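Local coordinates for protein putative pyrazinamidase/nicotinamidase (Streptococcus mutans, PDB 3S2S) that probably hydrolyses nicotinamide and its analogue pyrazinamide to the corresponding acids, as a zinc-binding member of the isochorismatase family, at residues T45-F48 against G53-T56; F48-G53 against D114-L119; K74-D77 against Y81-F84; K100-H105 against R138-F143. All coordinates share one frame; numbering follows the deposited sequence.

Overall arrangement
Contacts 1 and 4 border the pocket that holds zinc and cacodylate, whereas contact 3 lies across the chain, about 23 Å from contact 1 and 24 Å from contact 4, centre to centre. Contact 2 adjoins contact 1, their centres about 6 Å apart; the two share Phe-48 and Gly-53, so one short helix and its following turn serve both. Contact 4 supplies the zinc ligand His-105, whose CD2 comes within 3.5 Å of Phe-48 CZ and thereby joins the metal site to the cacodylate wall. Contact 3 is linked more indirectly: its Phe-84 CE1 packs 3.7 Å from Leu-119 CG of contact 2, connecting strand 81-87 to the start of helix 119-125.

Contact 1: T45-F48 against G53-T56; sequences TYDF and GKLT. With CAD (cacodylic acid), chain F.
Gly-53 brings its backbone against the first carbonyls of the short helix 46-49, its CA 3.4 Å from Tyr-46 O in a CA-H...O contact. Glycine suits the place because a CB would point straight into the carbonyl oxygens of Tyr-46 and Asp-47. Next, Lys-54 turns its backbone N to Asp-47 OD1 in a 2.9 Å hydrogen bond that is nearly straight at 175°, although the N lies above the carboxylate plane. The extended lysine chain then runs across the same carboxylate, and water 1 completes the link by donating to Asp-47 OD2 and accepting from Lys-54 NZ; OD2 also receives the N-H of Asn-106. Leu-55 gives its backbone N to Asp-47 O at 2.9 Å, while its CD2 lies 3.9 Å from CE1 of Phe-48, the two side chains pointing the same way. Thr-56 follows with its CA 3.5 Å from Phe-48 O, and its OG1 bonds to Ala-50 O and Gly-58 N.

Phe-48 has CG anti to its carbonyl carbon (chi1 -72°), which turns the ring to the pocket; methyl C1 of cacodylate lies 3.3 Å above its plane, over the centre. Asp-47 thus takes two backbone N-H groups from the loop, one on its carboxylate and one on its carbonyl, while the neighbouring phenylalanine offers an apolar ring face to the ligand methyl.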
loop_
_atom_site.group_PDB
_atom_site.type_symbol
_atom_site.label_atom_id
_atom_site.label_comp_id
_atom_site.label_asym_id
_atom_site.label_seq_id
_atom_site.Cartn_x
_atom_site.Cartn_y
_atom_site.Cartn_z
ATOM N N THR A 45 15.677 12.519 18.232
ATOM C CA THR A 45 16.261 13.815 17.910
ATOM C C THR A 45 16.109 14.821 19.049
ATOM O O THR A 45 15.368 14.612 20.020
ATOM C CB THR A 45 15.599 14.433 16.660
ATOM O OG1 THR A 45 14.219 14.697 16.944
ATOM C CG2 THR A 45 15.721 13.496 15.434
ATOM N N TYR A 46 16.820 15.934 18.913
ATOM C CA TYR A 46 16.773 16.978 19.933
ATOM C C TYR A 46 15.365 17.434 20.295
ATOM O O TYR A 46 15.035 17.569 21.478
ATOM C CB TYR A 46 17.651 18.159 19.522
ATOM C CG TYR A 46 19.054 18.037 20.076
ATOM C CD1 TYR A 46 19.934 17.059 19.606
ATOM C CD2 TYR A 46 19.497 18.897 21.071
ATOM C CE1 TYR A 46 21.214 16.933 20.121
ATOM C CE2 TYR A 46 20.785 18.781 21.596
ATOM C CZ TYR A 46 21.639 17.808 21.117
ATOM O OH TYR A 46 22.917 17.706 21.646
ATOM N N ASP A 47 14.514 17.674 19.300
ATOM C CA ASP A 47 13.160 18.135 19.632
ATOM C C ASP A 47 12.324 17.146 20.437
ATOM O O ASP A 47 11.410 17.550 21.163
ATOM C CB ASP A 47 12.388 18.580 18.385
ATOM C CG ASP A 47 12.667 20.028 18.021
ATOM O OD1 ASP A 47 13.098 20.800 18.917
ATOM O OD2 ASP A 47 12.471 20.381 16.850
ATOM N N PHE A 48 12.641 15.858 20.337
ATOM C CA PHE A 48 11.902 14.847 21.088
ATOM C C PHE A 48 12.555 14.420 22.398
ATOM O O PHE A 48 11.929 13.719 23.194
ATOM C CB PHE A 48 11.671 13.607 20.227
ATOM C CG PHE A 48 10.650 13.818 19.149
ATOM C CD1 PHE A 48 9.333 14.097 19.473
ATOM C CD2 PHE A 48 11.008 13.744 17.812
ATOM C CE1 PHE A 48 8.376 14.291 18.467
ATOM C CE2 PHE A 48 10.057 13.936 16.807
ATOM C CZ PHE A 48 8.745 14.213 17.148
ATOM N N GLY A 53 13.962 20.828 23.777
ATOM C CA GLY A 53 13.305 20.348 22.567
ATOM C C GLY A 53 11.840 20.737 22.491
ATOM O O GLY A 53 11.124 20.736 23.499
ATOM N N LYS A 54 11.384 21.043 21.279
ATOM C CA LYS A 54 10.035 21.578 21.071
ATOM C C LYS A 54 8.872 20.638 21.418
ATOM O O LYS A 54 7.763 21.089 21.699
ATOM C CB LYS A 54 9.895 22.091 19.637
ATOM C CG LYS A 54 10.876 23.198 19.295
ATOM C CD LYS A 54 10.716 23.636 17.855
ATOM C CE LYS A 54 11.859 24.532 17.431
ATOM N NZ LYS A 54 11.769 24.854 15.991
ATOM N N LEU A 55 9.111 19.334 21.396
ATOM C CA LEU A 55 8.069 18.381 21.756
ATOM C C LEU A 55 8.717 17.282 22.563
ATOM O O LEU A 55 8.515 16.088 22.312
ATOM C CB LEU A 55 7.419 17.798 20.498
ATOM C CG LEU A 55 6.042 17.163 20.679
ATOM C CD1 LEU A 55 5.075 18.136 21.352
ATOM C CD2 LEU A 55 5.502 16.717 19.334
ATOM N N THR A 56 9.507 17.693 23.545
ATOM C CA THR A 56 10.390 16.750 24.206
ATOM C C THR A 56 9.685 15.848 25.219
ATOM O O THR A 56 8.812 16.295 25.964
ATOM C CB THR A 56 11.562 17.478 24.900
ATOM O OG1 THR A 56 12.412 16.499 25.507
ATOM C CG2 THR A 56 11.043 18.457 25.959
HETATM AS AS CAD F . 6.629 10.297 17.688
HETATM C C1 CAD F . 8.477 10.907 17.795
HETATM C C2 CAD F . 5.370 11.824 17.740
HETATM O O1 CAD F . 6.279 9.095 18.739
HETATM O O HOH W 1 12.505 22.180 14.925
#

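Contact 2: F48-G53 against D114-L119; sequences FVADDG and DLYGAL. With CAD (cacodylic acid), chain F.
Val-49 lays its CG1 methyl over one face of the Tyr-116 ring, and this CH-pi contact carries most of the meeting between the end of helix 46-49, whose Phe-48 lines the cacodylate pocket, and the loop that precedes helix 119-125. The Val-49 side chain is about 11 Å from that of the zinc ligand His-105. The methyl sits 3.7 Å from the ring centroid, 20° off the normal, and is displaced toward CD2, which it approaches to 3.5 Å. Two extended torsions bring the partners together: CG1 of Val-49 stands opposite its backbone N (chi1 -175°), as does CG of Tyr-116 (chi1 -172°), which turns each group toward the other segment. Valine, branched at CB, brings this methyl obliquely onto the ring, close to the backbone.

Ala-50 follows with a smaller touch, its CB 3.7 Å from CE1 of the same tyrosine. Alanine's single methyl makes this touch where the chain leaves the helix and enters a type I beta turn from Ala-50 to Gly-53, closed by the bond from Gly-53 N to Ala-50 O at 3.1 Å. Around the tyrosine, Tyr-46 brings its ring in with planes at about 60°, and Ser-65 and Gln-62 pack against it from the helices 65-77 and 59-62.

At the phenol end, water 2 accepts from Asp-51 N at 2.9 Å and lies 3.1 Å from Tyr-116 OH, to which it is hydrogen-bonded. Tyrosine therefore serves in two ways: its pi face takes the apolar methyl, and its hydroxyl reaches the solvent-mediated link that ties the turn to the loop.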
loop_
_atom_site.group_PDB
_atom_site.type_symbol
_atom_site.label_atom_id
_atom_site.label_comp_id
_atom_site.label_asym_id
_atom_site.label_seq_id
_atom_site.Cartn_x
_atom_site.Cartn_y
_atom_site.Cartn_z
ATOM N N PHE A 48 12.641 15.858 20.337
ATOM C CA PHE A 48 11.902 14.847 21.088
ATOM C C PHE A 48 12.555 14.420 22.398
ATOM O O PHE A 48 11.929 13.719 23.194
ATOM C CB PHE A 48 11.671 13.607 20.227
ATOM C CG PHE A 48 10.650 13.818 19.149
ATOM C CD1 PHE A 48 9.333 14.097 19.473
ATOM C CD2 PHE A 48 11.008 13.744 17.812
ATOM C CE1 PHE A 48 8.376 14.291 18.467
ATOM C CE2 PHE A 48 10.057 13.936 16.807
ATOM C CZ PHE A 48 8.745 14.213 17.148
ATOM N N VAL A 49 13.800 14.830 22.611
ATOM C CA VAL A 49 14.599 14.282 23.702
ATOM C C VAL A 49 15.203 15.356 24.614
ATOM O O VAL A 49 15.192 15.207 25.838
ATOM C CB VAL A 49 15.722 13.375 23.163
ATOM C CG1 VAL A 49 16.496 12.699 24.320
ATOM C CG2 VAL A 49 15.127 12.317 22.193
ATOM N N ALA A 50 15.734 16.418 24.015
ATOM C CA ALA A 50 16.525 17.402 24.760
ATOM C C ALA A 50 15.681 18.223 25.733
ATOM O O ALA A 50 14.475 18.382 25.564
ATOM C CB ALA A 50 17.282 18.314 23.795
ATOM N N ASP A 51 16.319 18.736 26.781
ATOM C CA ASP A 51 15.610 19.625 27.683
ATOM C C ASP A 51 14.859 20.740 26.939
ATOM O O ASP A 51 13.709 21.029 27.249
ATOM C CB ASP A 51 16.582 20.238 28.703
ATOM C CG ASP A 51 16.987 19.257 29.791
ATOM O OD1 ASP A 51 16.280 18.243 29.990
ATOM O OD2 ASP A 51 18.010 19.513 30.468
ATOM N N ASP A 52 15.504 21.362 25.956
ATOM C CA ASP A 52 14.900 22.514 25.279
ATOM C C ASP A 52 14.151 22.128 23.991
ATOM O O ASP A 52 13.753 22.995 23.215
ATOM C CB ASP A 52 15.954 23.584 24.988
ATOM C CG ASP A 52 17.102 23.056 24.146
ATOM O OD1 ASP A 52 17.186 21.825 23.939
ATOM O OD2 ASP A 52 17.924 23.877 23.686
ATOM N N GLY A 53 13.962 20.828 23.777
ATOM C CA GLY A 53 13.305 20.348 22.567
ATOM C C GLY A 53 11.840 20.737 22.491
ATOM O O GLY A 53 11.124 20.736 23.499
ATOM N N ASP A 114 18.513 17.263 14.758
ATOM C CA ASP A 114 19.787 16.615 15.071
ATOM C C ASP A 114 19.523 15.387 15.933
ATOM O O ASP A 114 18.697 15.451 16.833
ATOM C CB ASP A 114 20.697 17.540 15.878
ATOM C CG ASP A 114 21.299 18.663 15.049
ATOM O OD1 ASP A 114 21.196 18.632 13.808
ATOM O OD2 ASP A 114 21.887 19.580 15.662
ATOM N N LEU A 115 20.245 14.297 15.681
ATOM C CA LEU A 115 20.187 13.136 16.564
ATOM C C LEU A 115 20.754 13.474 17.949
ATOM O O LEU A 115 21.709 14.259 18.075
ATOM C CB LEU A 115 20.968 11.972 15.959
ATOM C CG LEU A 115 20.359 11.403 14.679
ATOM C CD1 LEU A 115 21.364 10.510 13.960
ATOM C CD2 LEU A 115 19.097 10.637 15.079
ATOM N N TYR A 116 20.172 12.875 18.985
ATOM C CA TYR A 116 20.571 13.182 20.360
ATOM C C TYR A 116 21.540 12.135 20.893
ATOM O O TYR A 116 21.374 10.942 20.631
ATOM C CB TYR A 116 19.323 13.261 21.233
ATOM C CG TYR A 116 19.579 13.765 22.623
ATOM C CD1 TYR A 116 19.518 15.119 22.902
ATOM C CD2 TYR A 116 19.882 12.886 23.653
ATOM C CE1 TYR A 116 19.748 15.595 24.183
ATOM C CE2 TYR A 116 20.093 13.347 24.935
ATOM C CZ TYR A 116 20.036 14.701 25.190
ATOM O OH TYR A 116 20.268 15.166 26.477
ATOM N N GLY A 117 22.568 12.576 21.617
ATOM C CA GLY A 117 23.533 11.640 22.174
ATOM C C GLY A 117 24.524 11.059 21.174
ATOM O O GLY A 117 24.771 11.630 20.109
ATOM N N ALA A 118 25.097 9.912 21.518
ATOM C CA ALA A 118 26.158 9.316 20.711
ATOM C C ALA A 118 25.654 8.774 19.380
ATOM O O ALA A 118 26.447 8.477 18.497
ATOM C CB ALA A 118 26.871 8.225 21.484
ATOM N N LEU A 119 24.338 8.650 19.240
ATOM C CA LEU A 119 23.752 8.231 17.975
ATOM C C LEU A 119 24.146 9.222 16.880
ATOM O O LEU A 119 24.356 8.848 15.731
ATOM C CB LEU A 119 22.231 8.180 18.145
ATOM C CG LEU A 119 21.334 7.181 17.444
ATOM C CD1 LEU A 119 21.871 5.739 17.449
ATOM C CD2 LEU A 119 19.948 7.280 18.090
HETATM AS AS CAD F . 6.629 10.297 17.688
HETATM C C1 CAD F . 8.477 10.907 17.795
HETATM C C2 CAD F . 5.370 11.824 17.740
HETATM O O1 CAD F . 6.279 9.095 18.739
HETATM O O HOH W 2 19.089 17.987 27.163
#

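Contact 3: K74-D77 against Y81-F84; sequences KAYD and YIFF
Tyr-76, whose CB packs on the Ile-82 methyl, holds its hydroxyl by a hydrogen bond to OD1 of Asp-129, and its backbone O accepts from NH2 of Arg-131. These bonds tie the last turn of helix 65-77 to the loop before strand 132-137. From that turn the chain leads into strand 81-87, the helix-to-strand half of a beta-alpha-beta crossover that begins at strand 37-42, the parallel neighbour of 81-87 in the sheet. The fold is the Rossmann-like alpha/beta core of the isochorismatase family.

Between the two segments themselves the meeting is wholly apolar. Ala-75 points its CB toward the sheet, where a small residue lets the helix settle close; Ile-82 answers with a branched chain that points back at the helix. In Ile-82, chi1 -51° sets CG1 toward the helix, and chi2 -63° then turns CD1 to lie between Ala-75 and Tyr-76, 4.0 Å from Ala-75 CB and 4.1 Å from Tyr-76 CB. Tyr-76 CG is anti to its backbone N (chi1 176°), and the ring meets Ile-82 CG1 at its edge, near the ring plane.

The ring also meets Arg-131 in a cation-pi contact and His-126 edge-to-face. Leu-39 of strand 37-42 touches both Ala-75 and Ile-82, joining the adjacent strand to the same apolar patch. On the strand, Tyr-81 points away from the helix and reaches Phe-95 of the second subunit. Ile-82 finishes its reach into the helix with CD1 3.9 Å from the backbone N of Tyr-76.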
loop_
_atom_site.group_PDB
_atom_site.type_symbol
_atom_site.label_atom_id
_atom_site.label_comp_id
_atom_site.label_asym_id
_atom_site.label_seq_id
_atom_site.Cartn_x
_atom_site.Cartn_y
_atom_site.Cartn_z
ATOM N N LYS A 74 25.879 -2.118 18.056
ATOM C CA LYS A 74 25.928 -3.580 18.072
ATOM C C LYS A 74 25.235 -4.185 16.868
ATOM O O LYS A 74 25.764 -5.098 16.231
ATOM C CB LYS A 74 25.360 -4.164 19.360
ATOM C CG LYS A 74 25.281 -5.679 19.310
ATOM C CD LYS A 74 25.207 -6.300 20.689
ATOM C CE LYS A 74 25.411 -7.808 20.606
ATOM N NZ LYS A 74 25.631 -8.425 21.945
ATOM N N ALA A 75 24.054 -3.667 16.542
ATOM C CA ALA A 75 23.329 -4.171 15.375
ATOM C C ALA A 75 24.202 -4.011 14.148
ATOM O O ALA A 75 24.311 -4.929 13.329
ATOM C CB ALA A 75 22.023 -3.418 15.188
ATOM N N TYR A 76 24.846 -2.851 14.034
ATOM C CA TYR A 76 25.701 -2.579 12.885
ATOM C C TYR A 76 26.890 -3.541 12.847
ATOM O O TYR A 76 27.224 -4.074 11.785
ATOM C CB TYR A 76 26.190 -1.138 12.881
ATOM C CG TYR A 76 27.161 -0.846 11.764
ATOM C CD1 TYR A 76 26.704 -0.494 10.493
ATOM C CD2 TYR A 76 28.533 -0.947 11.966
ATOM C CE1 TYR A 76 27.589 -0.227 9.458
ATOM C CE2 TYR A 76 29.421 -0.689 10.935
ATOM C CZ TYR A 76 28.939 -0.331 9.688
ATOM O OH TYR A 76 29.811 -0.068 8.661
ATOM N N ASP A 77 27.507 -3.768 14.003
ATOM C CA ASP A 77 28.627 -4.717 14.119
ATOM C C ASP A 77 28.191 -6.132 13.745
ATOM O O ASP A 77 28.984 -6.918 13.218
ATOM C CB ASP A 77 29.207 -4.726 15.536
ATOM C CG ASP A 77 29.945 -3.444 15.884
ATOM O OD1 ASP A 77 30.207 -2.617 14.980
ATOM O OD2 ASP A 77 30.279 -3.273 17.084
ATOM N N TYR A 81 21.280 -3.842 8.806
ATOM C CA TYR A 81 21.050 -2.546 8.174
ATOM C C TYR A 81 20.505 -1.597 9.226
ATOM O O TYR A 81 19.775 -2.029 10.130
ATOM C CB TYR A 81 20.030 -2.717 7.045
ATOM C CG TYR A 81 20.530 -3.719 6.014
ATOM C CD1 TYR A 81 21.481 -3.343 5.064
ATOM C CD2 TYR A 81 20.070 -5.023 6.010
ATOM C CE1 TYR A 81 21.955 -4.251 4.137
ATOM C CE2 TYR A 81 20.534 -5.940 5.076
ATOM C CZ TYR A 81 21.474 -5.538 4.148
ATOM O OH TYR A 81 21.936 -6.437 3.226
ATOM N N ILE A 82 20.845 -0.314 9.110
ATOM C CA ILE A 82 20.412 0.678 10.095
ATOM C C ILE A 82 19.642 1.776 9.389
ATOM O O ILE A 82 20.163 2.370 8.442
ATOM C CB ILE A 82 21.621 1.358 10.774
ATOM C CG1 ILE A 82 22.641 0.338 11.314
ATOM C CG2 ILE A 82 21.136 2.341 11.866
ATOM C CD1 ILE A 82 22.112 -0.588 12.421
ATOM N N PHE A 83 18.402 2.027 9.815
ATOM C CA PHE A 83 17.560 3.049 9.176
ATOM C C PHE A 83 17.161 4.114 10.185
ATOM O O PHE A 83 16.412 3.828 11.126
ATOM C CB PHE A 83 16.279 2.420 8.614
ATOM C CG PHE A 83 16.513 1.521 7.432
ATOM C CD1 PHE A 83 16.356 2.018 6.138
ATOM C CD2 PHE A 83 16.899 0.194 7.604
ATOM C CE1 PHE A 83 16.577 1.207 5.024
ATOM C CE2 PHE A 83 17.113 -0.629 6.485
ATOM C CZ PHE A 83 16.954 -0.125 5.209
ATOM N N PHE A 84 17.663 5.332 10.001
ATOM C CA PHE A 84 17.208 6.477 10.795
ATOM C C PHE A 84 15.955 7.041 10.138
ATOM O O PHE A 84 16.013 7.534 9.013
ATOM C CB PHE A 84 18.304 7.545 10.908
ATOM C CG PHE A 84 19.486 7.082 11.723
ATOM C CD1 PHE A 84 19.494 7.256 13.091
ATOM C CD2 PHE A 84 20.558 6.444 11.120
ATOM C CE1 PHE A 84 20.549 6.816 13.851
ATOM C CE2 PHE A 84 21.633 5.993 11.874
ATOM C CZ PHE A 84 21.628 6.197 13.255
#

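Contact 4: K100-H105 against R138-F143; sequences KLFPPH and RHYSAF. With ZN (zinc ion), chain E.
Tyr-140 aims its hydroxyl oxygen at the hydrogen-bearing edge of Phe-102, OH lying in the plane of that ring and 3.4 Å from CE2, rather than stacking ring on ring. The side chains cross at an angle, and Leu-101 joins from another direction with CD1 4.0 Å from the same OH. The slightly positive rim of the phenylalanine probably suits a phenolic oxygen. The hydroxyl also has a true polar partner, Val-210 O of the third subunit, with which it is hydrogen-bonded, so this junction sits at a subunit boundary.

Further along 100-105, His-105 bends back with CG between its backbone N and carbonyl carbon (chi1 60°). Its ND1 donates to Pro-103 O at 2.9 Å in a straight bond of 173°, the acceptor lying in the ring plane. That grip fixes the rotation of the imidazole so that NE2 faces zinc at 2.2 Å. Waters 3 and 4 and the side chains of Asp-87, His-89 and Glu-98 complete the six ligands.

Tyr-140 also lines the cacodylate pocket, touching Ile-169 and Cys-170 of helix 167-180. Histidine suits its post because one ring nitrogen can be oriented by a carbonyl while the other meets the metal; the Pro-103 carbonyl would probably also make NE2 a somewhat better donor to zinc.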
loop_
_atom_site.group_PDB
_atom_site.type_symbol
_atom_site.label_atom_id
_atom_site.label_comp_id
_atom_site.label_asym_id
_atom_site.label_seq_id
_atom_site.Cartn_x
_atom_site.Cartn_y
_atom_site.Cartn_z
ATOM N N LYS A 100 -2.357 20.822 13.441
ATOM C CA LYS A 100 -3.332 21.274 14.427
ATOM C C LYS A 100 -3.156 20.609 15.788
ATOM O O LYS A 100 -3.719 21.064 16.779
ATOM C CB LYS A 100 -4.754 20.980 13.938
ATOM C CG LYS A 100 -5.229 21.849 12.790
ATOM C CD LYS A 100 -6.652 21.476 12.361
ATOM C CE LYS A 100 -6.706 20.141 11.608
ATOM N NZ LYS A 100 -6.427 18.946 12.465
ATOM N N LEU A 101 -2.390 19.526 15.832
ATOM C CA LEU A 101 -2.386 18.646 16.998
ATOM C C LEU A 101 -1.204 18.887 17.931
ATOM O O LEU A 101 -1.294 18.631 19.138
ATOM C CB LEU A 101 -2.387 17.179 16.549
ATOM C CG LEU A 101 -3.612 16.652 15.804
ATOM C CD1 LEU A 101 -3.394 15.183 15.423
ATOM C CD2 LEU A 101 -4.836 16.790 16.681
ATOM N N PHE A 102 -0.095 19.360 17.367
ATOM C CA PHE A 102 1.136 19.525 18.134
ATOM C C PHE A 102 1.873 20.787 17.730
ATOM O O PHE A 102 1.758 21.248 16.591
ATOM C CB PHE A 102 2.058 18.326 17.911
ATOM C CG PHE A 102 1.491 17.020 18.396
ATOM C CD1 PHE A 102 1.334 16.776 19.747
ATOM C CD2 PHE A 102 1.144 16.024 17.504
ATOM C CE1 PHE A 102 0.825 15.572 20.190
ATOM C CE2 PHE A 102 0.635 14.825 17.944
ATOM C CZ PHE A 102 0.469 14.595 19.278
ATOM N N PRO A 103 2.656 21.341 18.660
ATOM C CA PRO A 103 3.490 22.499 18.346
ATOM C C PRO A 103 4.471 22.101 17.258
ATOM O O PRO A 103 4.784 20.912 17.133
ATOM C CB PRO A 103 4.274 22.744 19.647
ATOM C CG PRO A 103 3.588 21.968 20.693
ATOM C CD PRO A 103 2.877 20.839 20.025
ATOM N N PRO A 104 4.976 23.076 16.497
ATOM C CA PRO A 104 6.009 22.790 15.501
ATOM C C PRO A 104 7.149 22.016 16.141
ATOM O O PRO A 104 7.537 22.323 17.270
ATOM C CB PRO A 104 6.501 24.181 15.099
ATOM C CG PRO A 104 5.370 25.090 15.427
ATOM C CD PRO A 104 4.730 24.520 16.648
ATOM N N HIS A 105 7.667 21.018 15.437
ATOM C CA HIS A 105 8.735 20.179 15.970
ATOM C C HIS A 105 9.449 19.542 14.794
ATOM O O HIS A 105 8.830 19.319 13.746
ATOM C CB HIS A 105 8.158 19.102 16.882
ATOM C CG HIS A 105 7.194 18.186 16.194
ATOM N ND1 HIS A 105 5.854 18.474 16.077
ATOM C CD2 HIS A 105 7.378 16.987 15.595
ATOM C CE1 HIS A 105 5.251 17.493 15.425
ATOM N NE2 HIS A 105 6.156 16.580 15.117
ATOM N N ARG A 138 6.870 12.053 7.407
ATOM C CA ARG A 138 5.920 13.082 7.810
ATOM C C ARG A 138 4.798 12.566 8.688
ATOM O O ARG A 138 4.110 13.351 9.321
ATOM C CB ARG A 138 5.312 13.774 6.577
ATOM C CG ARG A 138 6.323 14.622 5.826
ATOM C CD ARG A 138 5.727 15.220 4.558
ATOM N NE ARG A 138 4.703 16.223 4.826
ATOM C CZ ARG A 138 3.395 16.009 4.709
ATOM N NH1 ARG A 138 2.928 14.799 4.357
ATOM N NH2 ARG A 138 2.549 16.994 4.958
ATOM N N HIS A 139 4.573 11.247 8.678
ATOM C CA HIS A 139 3.591 10.651 9.582
ATOM C C HIS A 139 4.327 9.973 10.712
ATOM O O HIS A 139 5.559 9.937 10.736
ATOM C CB HIS A 139 2.702 9.618 8.861
ATOM C CG HIS A 139 1.730 10.232 7.899
ATOM N ND1 HIS A 139 1.139 9.508 6.883
ATOM C CD2 HIS A 139 1.257 11.495 7.790
ATOM C CE1 HIS A 139 0.328 10.300 6.197
ATOM N NE2 HIS A 139 0.371 11.509 6.734
ATOM N N TYR A 140 3.584 9.392 11.640
ATOM C CA TYR A 140 4.232 8.791 12.802
ATOM C C TYR A 140 4.987 7.501 12.444
ATOM O O TYR A 140 6.161 7.304 12.812
ATOM C CB TYR A 140 3.164 8.515 13.861
ATOM C CG TYR A 140 2.312 9.728 14.197
ATOM C CD1 TYR A 140 2.866 10.841 14.837
ATOM C CD2 TYR A 140 0.943 9.736 13.924
ATOM C CE1 TYR A 140 2.072 11.939 15.159
ATOM C CE2 TYR A 140 0.154 10.826 14.242
ATOM C CZ TYR A 140 0.719 11.919 14.872
ATOM O OH TYR A 140 -0.086 13.000 15.184
ATOM N N SER A 141 4.338 6.644 11.653
ATOM C CA SER A 141 4.988 5.427 11.184
ATOM C C SER A 141 6.146 5.676 10.208
ATOM O O SER A 141 6.037 6.458 9.269
ATOM C CB SER A 141 3.962 4.536 10.471
ATOM O OG SER A 141 4.623 3.448 9.831
ATOM N N ALA A 142 7.231 4.946 10.411
ATOM C CA ALA A 142 8.399 5.043 9.539
ATOM C C ALA A 142 8.109 4.528 8.121
ATOM O O ALA A 142 8.892 4.781 7.211
ATOM C CB ALA A 142 9.536 4.237 10.137
ATOM N N PHE A 143 7.018 3.792 7.955
ATOM C CA PHE A 143 6.676 3.202 6.655
ATOM C C PHE A 143 5.826 4.136 5.809
ATOM O O PHE A 143 5.788 4.004 4.585
ATOM C CB PHE A 143 5.909 1.876 6.822
ATOM C CG PHE A 143 6.759 0.732 7.313
ATOM C CD1 PHE A 143 7.502 -0.040 6.397
ATOM C CD2 PHE A 143 6.845 0.441 8.670
ATOM C CE1 PHE A 143 8.291 -1.104 6.847
ATOM C CE2 PHE A 143 7.654 -0.619 9.127
ATOM C CZ PHE A 143 8.371 -1.389 8.207
HETATM ZN ZN ZN E . 5.615 14.935 13.770
HETATM O O HOH W 3 5.270 13.662 15.459
HETATM O O HOH W 4 5.101 13.102 12.562
#